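PDB 4O1J: carbonic anhydrase from Sordaria macrospora, which probably catalyses the reversible hydration of carbon dioxide to hydrogencarbonate and a proton, with one zinc ion bound per subunit. Local coordinates for residues 50-55 with 105-110; 77-82 with 89-94. One frame throughout, in Å; residues are numbered along the deposited sequence.

Interaction 1 of 2, residues 50-55 with 105-110; sequences EILWIG and KHIVLC
Trp53 lies against Cys110 and Val108 across a pair of parallel strands at the heart of the beta-carbonic anhydrase sheet, residues 51-55 beside 106-110, their segment axes 4.7 Å apart. With CG anti to the backbone N (chi1 172°), the indole leans toward the neighbouring strand, and Cys110 CB sits over one face of its six-membered ring, 3.7 Å from the centroid and 29° off the normal, a CH-pi contact. Cys110 SG approaches the same ring obliquely, while Val108 CG1 meets Trp53 CE3 at 3.9 Å. An alanine in place of Trp53 would probably leave Cys110 CB and Val108 CG1 without their aromatic neighbour and open a gap beside Leu67. On this same side Ile51 CG2 touches Val108 CG2 at 3.6 Å, and Phe18 and Ala21 of the second subunit pack against the pair. The other side is aliphatic: Leu52 and Ile107 run side by side, CD2 to CG1, and Ile54 CG2 meets Leu109 CD1 at 3.7 Å, beneath helices 89-100 and 155-176. The parallel register is fixed by nearly straight bonds, Val108 N to Leu52 O at 2.8 Å among them. Just before the two strands begin, Lys105 NZ and Glu50 OE2 are modelled as a salt bridge, though too close together to be trusted in detail, and Glu50 O accepts both His106 N and Lys105 N, each at 3.0 Å.

Interaction 2 of 2, residues 77-82 with 89-94; sequences HRNIAN and INTTAV
His77 carries its CG anti to the backbone N (chi1 173°), which swings the imidazole off strand 77-79 to meet Thr91, whose OG1 stands beside its own backbone N (chi1 -54°) and comes to 3.0 Å from His77 NE2. Thr91 also supplies the CH-pi contact: its CA lies over one face of the His77 ring, 4.1 Å from the centroid and 22° off the normal. Asn90 OD1 approaches His77 CE1 obliquely at 3.4 Å, its amide plane well inclined to the ring. At the root of the imidazole, Val94 CG1 rests on His77 CB at 3.7 Å. The contact belongs to a beta-alpha-beta crossover: strand 74-79 leads into helix 89-100, which passes over strand 51-56, where Val94 packs on Leu52, before the chain enters strand 106-112. Polar groups here reach across the subunit interface. His77 ND1 bonds to Arg78 O of the second subunit and, reciprocally, Arg78 O of this chain accepts from His77 ND1 of the second subunit; Asn90 ND2 bonds to Asp88 OD1 of the same neighbour. His77 NE2 also has Asn79 ND2 3.0 Å away, on a side chain whose OD1 accepts a hydrogen bond from Ile83 N.

How the interactions relate
Interactions 1 and 2 share one sheet, with strand 51-56 lying between strands 74-79 and 106-112, and their centres are about 12 Å apart. Probable hydrogen bonds join them directly, from His77 N to Trp53 O and from Gly55 N to His77 O, each 2.9 Å. Along the chain, residues 77-94 fall between the two strands of interaction 1, and helix 89-100 leads on to strand 106-112. Both approach the metal site formed by Cys56, His112 and Cys115: Gly55 lies about 8 Å, and the side chain of Asn79 about 8 Å, from the zinc ion. Cys56 directly follows Gly55, and His112 lies just beyond Cys110 on its strand. The second subunit packs against each contact.

Interaction 1 of 2, residues 50-55 with 105-110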
# COMPACT_ATOMS: atom_id res chain seq x y z
N GLU A 50 -13.33 14.62 -18.70
CA GLU A 50 -14.05 15.41 -17.72
C GLU A 50 -14.53 14.52 -16.58
O GLU A 50 -15.04 15.01 -15.58
CB GLU A 50 -15.22 16.15 -18.37
CG GLU A 50 -14.77 17.35 -19.18
CD GLU A 50 -15.92 18.18 -19.72
OE1 GLU A 50 -17.00 17.61 -19.98
OE2 GLU A 50 -15.73 19.41 -19.89
N ILE A 51 -14.32 13.22 -16.74
CA ILE A 51 -14.74 12.27 -15.72
C ILE A 51 -13.59 11.36 -15.28
O ILE A 51 -12.86 10.81 -16.11
CB ILE A 51 -15.91 11.38 -16.21
CG1 ILE A 51 -17.12 12.23 -16.61
CG2 ILE A 51 -16.30 10.36 -15.13
CD1 ILE A 51 -18.29 11.43 -17.18
N LEU A 52 -13.45 11.23 -13.97
CA LEU A 52 -12.67 10.17 -13.35
C LEU A 52 -13.65 9.08 -12.95
O LEU A 52 -14.62 9.34 -12.24
CB LEU A 52 -11.90 10.69 -12.13
CG LEU A 52 -11.40 9.67 -11.08
CD1 LEU A 52 -10.47 8.62 -11.68
CD2 LEU A 52 -10.71 10.40 -9.94
N TRP A 53 -13.42 7.88 -13.45
CA TRP A 53 -14.24 6.72 -13.15
C TRP A 53 -13.49 5.78 -12.22
O TRP A 53 -12.38 5.36 -12.53
CB TRP A 53 -14.63 6.02 -14.46
CG TRP A 53 -15.33 4.71 -14.33
CD1 TRP A 53 -14.76 3.49 -14.09
CD2 TRP A 53 -16.73 4.47 -14.47
NE1 TRP A 53 -15.72 2.51 -14.06
CE2 TRP A 53 -16.94 3.09 -14.29
CE3 TRP A 53 -17.84 5.29 -14.73
CZ2 TRP A 53 -18.21 2.51 -14.36
CZ3 TRP A 53 -19.10 4.72 -14.79
CH2 TRP A 53 -19.27 3.34 -14.61
N ILE A 54 -14.07 5.46 -11.07
CA ILE A 54 -13.50 4.43 -10.20
C ILE A 54 -14.45 3.25 -10.16
O ILE A 54 -15.57 3.36 -9.65
CB ILE A 54 -13.23 4.93 -8.76
CG1 ILE A 54 -12.25 6.11 -8.77
CG2 ILE A 54 -12.63 3.81 -7.92
CD1 ILE A 54 -12.06 6.77 -7.41
N GLY A 55 -14.00 2.12 -10.71
CA GLY A 55 -14.86 0.96 -10.77
C GLY A 55 -14.23 -0.38 -10.47
O GLY A 55 -13.04 -0.50 -10.14
N LYS A 105 -13.98 17.19 -13.87
CA LYS A 105 -15.07 17.92 -13.24
C LYS A 105 -16.01 16.98 -12.48
O LYS A 105 -16.82 17.43 -11.67
CB LYS A 105 -15.83 18.72 -14.29
CG LYS A 105 -14.90 19.61 -15.11
CD LYS A 105 -15.59 20.18 -16.34
CE LYS A 105 -14.58 20.90 -17.21
NZ LYS A 105 -15.19 21.33 -18.50
N HIS A 106 -15.89 15.68 -12.75
CA HIS A 106 -16.74 14.67 -12.14
C HIS A 106 -15.95 13.45 -11.69
O HIS A 106 -15.07 12.98 -12.40
CB HIS A 106 -17.82 14.23 -13.12
CG HIS A 106 -18.73 15.33 -13.54
ND1 HIS A 106 -19.77 15.78 -12.75
CD2 HIS A 106 -18.74 16.11 -14.65
CE1 HIS A 106 -20.39 16.77 -13.36
NE2 HIS A 106 -19.78 17.00 -14.52
N ILE A 107 -16.28 12.94 -10.50
CA ILE A 107 -15.73 11.69 -10.01
C ILE A 107 -16.88 10.72 -9.79
O ILE A 107 -17.77 10.97 -9.00
CB ILE A 107 -14.93 11.87 -8.69
CG1 ILE A 107 -13.68 12.72 -8.95
CG2 ILE A 107 -14.53 10.53 -8.10
CD1 ILE A 107 -12.94 13.10 -7.72
N VAL A 108 -16.83 9.60 -10.51
CA VAL A 108 -17.89 8.61 -10.50
C VAL A 108 -17.44 7.32 -9.84
O VAL A 108 -16.64 6.57 -10.40
CB VAL A 108 -18.38 8.29 -11.93
CG1 VAL A 108 -19.51 7.29 -11.89
CG2 VAL A 108 -18.80 9.56 -12.64
N LEU A 109 -17.95 7.05 -8.64
CA LEU A 109 -17.66 5.77 -8.01
C LEU A 109 -18.77 4.82 -8.39
O LEU A 109 -19.93 4.99 -7.98
CB LEU A 109 -17.54 5.90 -6.49
CG LEU A 109 -17.27 4.57 -5.79
CD1 LEU A 109 -15.98 3.94 -6.30
CD2 LEU A 109 -17.22 4.76 -4.29
N CYS A 110 -18.43 3.81 -9.17
CA CYS A 110 -19.45 2.92 -9.70
C CYS A 110 -19.37 1.52 -9.13
O CYS A 110 -18.40 0.81 -9.38
CB CYS A 110 -19.36 2.84 -11.22
SG CYS A 110 -20.60 1.76 -11.97

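Interaction 2 of 2, residues 77-82 with 89-94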
# COMPACT_ATOMS: atom_id res chain seq x y z
N HIS A 77 -9.69 4.40 -12.89
CA HIS A 77 -9.04 3.46 -11.99
C HIS A 77 -10.01 2.32 -11.71
O HIS A 77 -11.20 2.53 -11.43
CB HIS A 77 -8.61 4.14 -10.69
CG HIS A 77 -8.09 3.20 -9.65
ND1 HIS A 77 -6.93 2.48 -9.82
CD2 HIS A 77 -8.57 2.86 -8.43
CE1 HIS A 77 -6.72 1.73 -8.74
NE2 HIS A 77 -7.70 1.95 -7.89
N ARG A 78 -9.50 1.10 -11.80
CA ARG A 78 -10.30 -0.08 -11.55
C ARG A 78 -9.57 -1.07 -10.67
O ARG A 78 -8.40 -1.38 -10.90
CB ARG A 78 -10.70 -0.77 -12.86
CG ARG A 78 -11.80 -0.09 -13.64
CD ARG A 78 -12.70 -1.15 -14.23
NE ARG A 78 -12.63 -1.25 -15.68
CZ ARG A 78 -13.07 -2.29 -16.38
NH1 ARG A 78 -13.60 -3.34 -15.77
NH2 ARG A 78 -12.97 -2.28 -17.70
N ASN A 79 -10.26 -1.54 -9.64
CA ASN A 79 -9.70 -2.57 -8.78
C ASN A 79 -10.76 -3.57 -8.37
O ASN A 79 -11.90 -3.50 -8.82
CB ASN A 79 -9.03 -1.96 -7.55
CG ASN A 79 -9.99 -1.13 -6.72
OD1 ASN A 79 -11.01 -1.63 -6.21
ND2 ASN A 79 -9.66 0.15 -6.54
N ILE A 80 -10.39 -4.52 -7.51
CA ILE A 80 -11.35 -5.50 -7.02
C ILE A 80 -12.45 -4.85 -6.19
O ILE A 80 -12.18 -4.22 -5.17
CB ILE A 80 -10.65 -6.59 -6.19
CG1 ILE A 80 -9.68 -7.37 -7.08
CG2 ILE A 80 -11.69 -7.54 -5.59
CD1 ILE A 80 -10.33 -7.99 -8.31
N ALA A 81 -13.69 -4.97 -6.68
CA ALA A 81 -14.88 -4.52 -5.97
C ALA A 81 -14.93 -3.00 -5.79
O ALA A 81 -15.60 -2.52 -4.87
CB ALA A 81 -15.00 -5.22 -4.62
N ASN A 82 -14.25 -2.28 -6.68
CA ASN A 82 -14.18 -0.80 -6.67
C ASN A 82 -14.04 -0.18 -5.29
O ASN A 82 -14.81 0.71 -4.93
CB ASN A 82 -15.39 -0.18 -7.39
CG ASN A 82 -16.72 -0.74 -6.91
OD1 ASN A 82 -17.20 -1.76 -7.42
ND2 ASN A 82 -17.34 -0.06 -5.94
N ILE A 89 -2.19 3.92 -1.80
CA ILE A 89 -1.43 4.89 -2.58
C ILE A 89 -1.73 4.77 -4.08
O ILE A 89 -1.70 5.77 -4.81
CB ILE A 89 0.09 4.74 -2.31
CG1 ILE A 89 0.88 5.86 -2.99
CG2 ILE A 89 0.59 3.37 -2.77
CD1 ILE A 89 2.28 6.01 -2.47
N ASN A 90 -2.07 3.56 -4.51
CA ASN A 90 -2.42 3.28 -5.90
C ASN A 90 -3.61 4.12 -6.36
O ASN A 90 -3.53 4.81 -7.39
CB ASN A 90 -2.72 1.78 -6.06
CG ASN A 90 -2.85 1.36 -7.52
OD1 ASN A 90 -3.37 2.10 -8.35
ND2 ASN A 90 -2.40 0.15 -7.82
N THR A 91 -4.70 4.07 -5.60
CA THR A 91 -5.92 4.79 -5.94
C THR A 91 -5.71 6.29 -5.78
O THR A 91 -6.14 7.10 -6.62
CB THR A 91 -7.12 4.34 -5.05
OG1 THR A 91 -7.26 2.91 -5.11
CG2 THR A 91 -8.41 4.98 -5.50
N THR A 92 -5.00 6.67 -4.72
CA THR A 92 -4.77 8.06 -4.39
C THR A 92 -3.94 8.76 -5.46
O THR A 92 -4.09 9.95 -5.69
CB THR A 92 -4.05 8.20 -3.03
OG1 THR A 92 -4.80 7.50 -2.03
CG2 THR A 92 -3.90 9.67 -2.63
N ALA A 93 -3.07 7.99 -6.12
CA ALA A 93 -2.29 8.54 -7.22
C ALA A 93 -3.19 8.90 -8.41
O ALA A 93 -3.04 9.97 -9.02
CB ALA A 93 -1.21 7.57 -7.64
N VAL A 94 -4.13 8.01 -8.73
CA VAL A 94 -5.03 8.24 -9.86
C VAL A 94 -5.92 9.43 -9.56
O VAL A 94 -6.13 10.29 -10.42
CB VAL A 94 -5.92 7.01 -10.16
CG1 VAL A 94 -6.88 7.32 -11.28
CG2 VAL A 94 -5.06 5.80 -10.52